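Local atomic coordinates of modulator protein RSBR (Bacillus subtilis, PDB entry 2BNL), a protein that helps control sigma-B in the general stress response from within the stressosome, stimulating RsbT kinase toward RsbS in vitro, and is represented here by its globin-like N-terminal domain. Residues I67-M81 with N124-E136. Sequence-based numbering, arbitrary orientation.
Sequences ISELALRAVQIGLSM and NTEIFNQYSISWE
Ala-71 and Tyr-131 mark the crossing of helices 67-76 and 124-135, which run 54° apart with axes 8.1 Å from each other at closest approach. The small Ala-71 lets the backbones come near: its CB lies 3.4 Å from Tyr-131 N. Tyr-131 is a knob in the hole formed by Ala-71, Ala-74, Val-75 and Met-81. With CG anti to the backbone N (chi1 -176°), its ring lies along the end of helix 67-76 and brings OH to the loop just after the Schellman motif at Gly-78. There OH donates to Leu-79 O at 2.6 Å, in the carbonyl plane and on a lone pair. Val-75 CG2 sits over one ring face, a CH-pi contact 3.6 Å from the centroid; Met-81 CA lies over the opposite face. SE of Met-81, a selenomethionine, approaches both Tyr-131 and Phe-128 obliquely, as Met-aromatic contacts. At the start of segment 67-81, Ile-67 CG2 meets Ile-127 CG1 at 3.8 Å. A water bridges the helices, donating to Ser-68 O and Ser-134 OG. Phe-128 meets Phe-128 of the second subunit, placing this globin-like packing beside the dimer interface. A phenylalanine in place of this tyrosine would probably leave Leu-79 O without its donor. The contact is thus mainly apolar, with one direct hydrogen bond and one water bridge.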
# COMPACT_ATOMS: atom_id res chain seq x y z
N ILE A 67 11.14 -11.12 -5.22
CA ILE A 67 10.72 -10.04 -4.36
C ILE A 67 11.88 -9.41 -3.64
O ILE A 67 11.99 -8.19 -3.55
CB ILE A 67 9.53 -10.46 -3.40
CG1 ILE A 67 8.28 -10.60 -4.26
CG2 ILE A 67 9.24 -9.35 -2.41
CD1 ILE A 67 6.99 -11.16 -3.53
N SER A 68 12.68 -10.24 -3.04
CA SER A 68 13.76 -9.78 -2.20
C SER A 68 14.81 -9.05 -3.06
O SER A 68 15.35 -7.98 -2.65
CB SER A 68 14.39 -10.98 -1.50
OG SER A 68 15.68 -10.72 -1.15
N GLU A 69 15.13 -9.63 -4.20
CA GLU A 69 16.01 -8.99 -5.18
C GLU A 69 15.50 -7.65 -5.71
O GLU A 69 16.30 -6.68 -5.86
CB GLU A 69 16.29 -9.88 -6.34
CG GLU A 69 17.61 -9.44 -7.00
CD GLU A 69 18.96 -10.04 -6.39
OE1 GLU A 69 19.45 -9.79 -5.22
OE2 GLU A 69 19.60 -10.79 -7.21
N LEU A 70 14.21 -7.59 -6.06
CA LEU A 70 13.68 -6.33 -6.55
C LEU A 70 13.79 -5.24 -5.47
O LEU A 70 14.14 -4.08 -5.78
CB LEU A 70 12.24 -6.45 -7.00
CG LEU A 70 11.47 -5.18 -7.41
CD1 LEU A 70 12.23 -4.58 -8.45
CD2 LEU A 70 10.15 -5.51 -7.97
N ALA A 71 13.46 -5.58 -4.21
CA ALA A 71 13.43 -4.58 -3.12
C ALA A 71 14.82 -4.08 -2.81
O ALA A 71 15.04 -2.87 -2.63
CB ALA A 71 12.77 -5.19 -1.89
N LEU A 72 15.76 -5.00 -2.74
CA LEU A 72 17.15 -4.67 -2.52
C LEU A 72 17.76 -3.77 -3.58
O LEU A 72 18.43 -2.79 -3.29
CB LEU A 72 17.98 -5.95 -2.41
CG LEU A 72 19.47 -5.86 -2.14
CD1 LEU A 72 19.81 -5.12 -0.90
CD2 LEU A 72 20.20 -7.17 -2.22
N ARG A 73 17.43 -4.05 -4.84
CA ARG A 73 17.88 -3.20 -5.95
C ARG A 73 17.28 -1.82 -5.80
O ARG A 73 17.99 -0.80 -6.00
CB ARG A 73 17.41 -3.82 -7.29
CG ARG A 73 17.97 -3.25 -8.54
CD ARG A 73 17.29 -4.03 -9.83
NE ARG A 73 17.07 -2.98 -10.81
CZ ARG A 73 16.46 -3.05 -12.03
NH1 ARG A 73 15.85 -4.22 -12.47
NH2 ARG A 73 16.44 -1.87 -12.78
N ALA A 74 15.99 -1.75 -5.51
CA ALA A 74 15.36 -0.46 -5.26
C ALA A 74 16.08 0.45 -4.21
O ALA A 74 16.36 1.65 -4.44
CB ALA A 74 13.84 -0.59 -4.96
N VAL A 75 16.36 -0.13 -3.07
CA VAL A 75 17.20 0.49 -2.07
C VAL A 75 18.51 0.92 -2.66
O VAL A 75 18.88 2.11 -2.49
CB VAL A 75 17.44 -0.47 -0.88
CG1 VAL A 75 18.50 0.18 0.14
CG2 VAL A 75 16.11 -0.76 -0.21
N GLN A 76 19.21 0.02 -3.36
CA GLN A 76 20.61 0.29 -3.73
C GLN A 76 20.73 1.40 -4.76
O GLN A 76 21.73 2.10 -4.76
CB GLN A 76 21.34 -0.94 -4.16
CG GLN A 76 21.40 -1.86 -2.92
CD GLN A 76 22.22 -3.09 -3.09
OE1 GLN A 76 22.71 -3.68 -2.09
NE2 GLN A 76 22.37 -3.51 -4.31
N ILE A 77 19.70 1.51 -5.63
CA ILE A 77 19.68 2.51 -6.68
C ILE A 77 19.14 3.79 -6.17
O ILE A 77 19.12 4.69 -6.94
CB ILE A 77 19.03 2.01 -8.03
CG1 ILE A 77 17.49 1.87 -7.87
CG2 ILE A 77 19.81 0.73 -8.56
CD1 ILE A 77 16.66 1.49 -9.11
N GLY A 78 18.69 3.89 -4.90
CA GLY A 78 18.27 5.20 -4.36
C GLY A 78 16.77 5.52 -4.50
O GLY A 78 16.36 6.66 -4.31
N LEU A 79 15.94 4.54 -4.83
CA LEU A 79 14.45 4.76 -4.77
C LEU A 79 14.06 4.75 -3.29
O LEU A 79 14.43 3.87 -2.57
CB LEU A 79 13.66 3.74 -5.53
CG LEU A 79 14.09 3.51 -6.99
CD1 LEU A 79 13.04 2.47 -7.49
CD2 LEU A 79 14.12 4.84 -7.78
N SER A 80 13.38 5.78 -2.82
CA SER A 80 12.79 5.76 -1.46
C SER A 80 11.61 4.87 -1.38
O SER A 80 11.04 4.46 -2.39
CB SER A 80 12.34 7.17 -1.07
OG SER A 80 11.35 7.68 -1.92
N MSE A 81 11.20 4.59 -0.14
CA MSE A 81 10.05 3.74 0.14
C MSE A 81 8.87 4.52 -0.37
O MSE A 81 7.95 3.95 -0.91
CB MSE A 81 9.89 3.44 1.64
CG MSE A 81 8.63 2.92 1.99
SE MSE A 81 8.37 1.05 1.50
CE MSE A 81 7.25 1.43 0.91
N ASN A 124 2.56 -6.52 -3.07
CA ASN A 124 3.14 -5.22 -2.72
C ASN A 124 3.55 -5.07 -1.29
O ASN A 124 4.55 -4.43 -1.02
CB ASN A 124 2.17 -4.03 -3.10
CG ASN A 124 1.93 -3.94 -4.60
OD1 ASN A 124 2.75 -4.47 -5.39
ND2 ASN A 124 0.84 -3.30 -4.98
N THR A 125 2.75 -5.58 -0.38
CA THR A 125 3.09 -5.54 1.09
C THR A 125 4.40 -6.30 1.36
O THR A 125 5.22 -5.90 2.15
CB THR A 125 1.98 -6.04 1.99
OG1 THR A 125 1.72 -7.43 1.74
CG2 THR A 125 0.75 -5.18 1.90
N GLU A 126 4.60 -7.37 0.64
CA GLU A 126 5.79 -8.20 0.81
C GLU A 126 6.98 -7.44 0.20
O GLU A 126 8.09 -7.50 0.69
CB GLU A 126 5.60 -9.49 0.05
CG GLU A 126 6.62 -10.54 0.38
CD GLU A 126 6.66 -10.86 1.88
OE1 GLU A 126 5.56 -10.92 2.44
OE2 GLU A 126 7.78 -10.90 2.48
N ILE A 127 6.78 -6.82 -0.93
CA ILE A 127 7.81 -5.93 -1.41
C ILE A 127 8.20 -4.82 -0.41
O ILE A 127 9.42 -4.53 -0.18
CB ILE A 127 7.48 -5.35 -2.85
CG1 ILE A 127 7.42 -6.42 -3.92
CG2 ILE A 127 8.46 -4.19 -3.22
CD1 ILE A 127 6.79 -5.97 -5.21
N PHE A 128 7.21 -4.15 0.15
CA PHE A 128 7.49 -3.09 1.11
C PHE A 128 8.32 -3.72 2.28
O PHE A 128 9.27 -3.14 2.79
CB PHE A 128 6.21 -2.43 1.65
CG PHE A 128 5.34 -1.81 0.63
CD1 PHE A 128 5.85 -1.31 -0.54
CD2 PHE A 128 4.03 -1.65 0.87
CE1 PHE A 128 5.02 -0.74 -1.49
CE2 PHE A 128 3.19 -1.02 -0.04
CZ PHE A 128 3.72 -0.60 -1.26
N ASN A 129 7.86 -4.90 2.75
CA ASN A 129 8.55 -5.57 3.87
C ASN A 129 10.03 -5.79 3.57
O ASN A 129 10.88 -5.55 4.39
CB ASN A 129 7.82 -6.86 4.19
CG ASN A 129 8.21 -7.46 5.53
OD1 ASN A 129 8.17 -6.81 6.57
ND2 ASN A 129 8.61 -8.72 5.51
N GLN A 130 10.32 -6.27 2.36
CA GLN A 130 11.74 -6.64 1.98
C GLN A 130 12.56 -5.40 1.75
O GLN A 130 13.71 -5.35 2.09
CB GLN A 130 11.72 -7.51 0.73
CG GLN A 130 11.30 -8.93 1.05
CD GLN A 130 12.22 -9.64 2.09
OE1 GLN A 130 13.43 -9.61 2.02
NE2 GLN A 130 11.61 -10.35 2.94
N TYR A 131 11.89 -4.34 1.33
CA TYR A 131 12.54 -3.03 1.22
C TYR A 131 13.08 -2.58 2.60
O TYR A 131 14.28 -2.18 2.78
CB TYR A 131 11.53 -2.01 0.68
CG TYR A 131 12.15 -0.68 0.46
CD1 TYR A 131 12.61 -0.31 -0.82
CD2 TYR A 131 12.40 0.15 1.50
CE1 TYR A 131 13.23 0.95 -1.02
CE2 TYR A 131 13.02 1.41 1.31
CZ TYR A 131 13.41 1.79 0.03
OH TYR A 131 14.11 2.99 -0.11
N SER A 132 12.18 -2.59 3.59
CA SER A 132 12.50 -2.15 4.95
C SER A 132 13.54 -3.08 5.58
O SER A 132 14.47 -2.60 6.22
CB SER A 132 11.20 -2.10 5.83
OG SER A 132 11.47 -1.56 7.15
N ILE A 133 13.38 -4.38 5.38
CA ILE A 133 14.28 -5.41 5.92
C ILE A 133 15.63 -5.20 5.38
O ILE A 133 16.56 -5.34 6.13
CB ILE A 133 13.76 -6.84 5.70
CG1 ILE A 133 12.68 -7.15 6.70
CG2 ILE A 133 14.90 -7.87 5.76
CD1 ILE A 133 11.87 -8.40 6.38
N SER A 134 15.79 -4.74 4.15
CA SER A 134 17.13 -4.51 3.61
C SER A 134 17.91 -3.59 4.57
O SER A 134 19.16 -3.67 4.70
CB SER A 134 17.06 -4.02 2.21
OG SER A 134 16.58 -5.11 1.39
N TRP A 135 17.20 -2.76 5.33
CA TRP A 135 17.86 -1.83 6.30
C TRP A 135 17.99 -2.41 7.71
O TRP A 135 19.09 -2.37 8.27
CB TRP A 135 17.11 -0.53 6.35
CG TRP A 135 17.23 0.32 5.09
CD1 TRP A 135 16.21 0.65 4.20
CD2 TRP A 135 18.43 0.97 4.61
NE1 TRP A 135 16.69 1.56 3.25
CE2 TRP A 135 18.05 1.76 3.47
CE3 TRP A 135 19.74 1.08 5.08
CZ2 TRP A 135 19.01 2.58 2.75
CZ3 TRP A 135 20.69 1.92 4.37
CH2 TRP A 135 20.30 2.63 3.21
N GLU A 136 16.88 -2.98 8.23
CA GLU A 136 16.85 -3.70 9.52
C GLU A 136 18.03 -4.72 9.56
O GLU A 136 18.10 -5.59 8.67
CB GLU A 136 15.53 -4.48 9.78
CG GLU A 136 14.28 -3.71 10.06
CD GLU A 136 13.29 -4.51 11.03
OE1 GLU A 136 13.79 -5.58 11.47
OE2 GLU A 136 12.11 -4.07 11.42
O HOH W 1 15.79 -7.59 0.05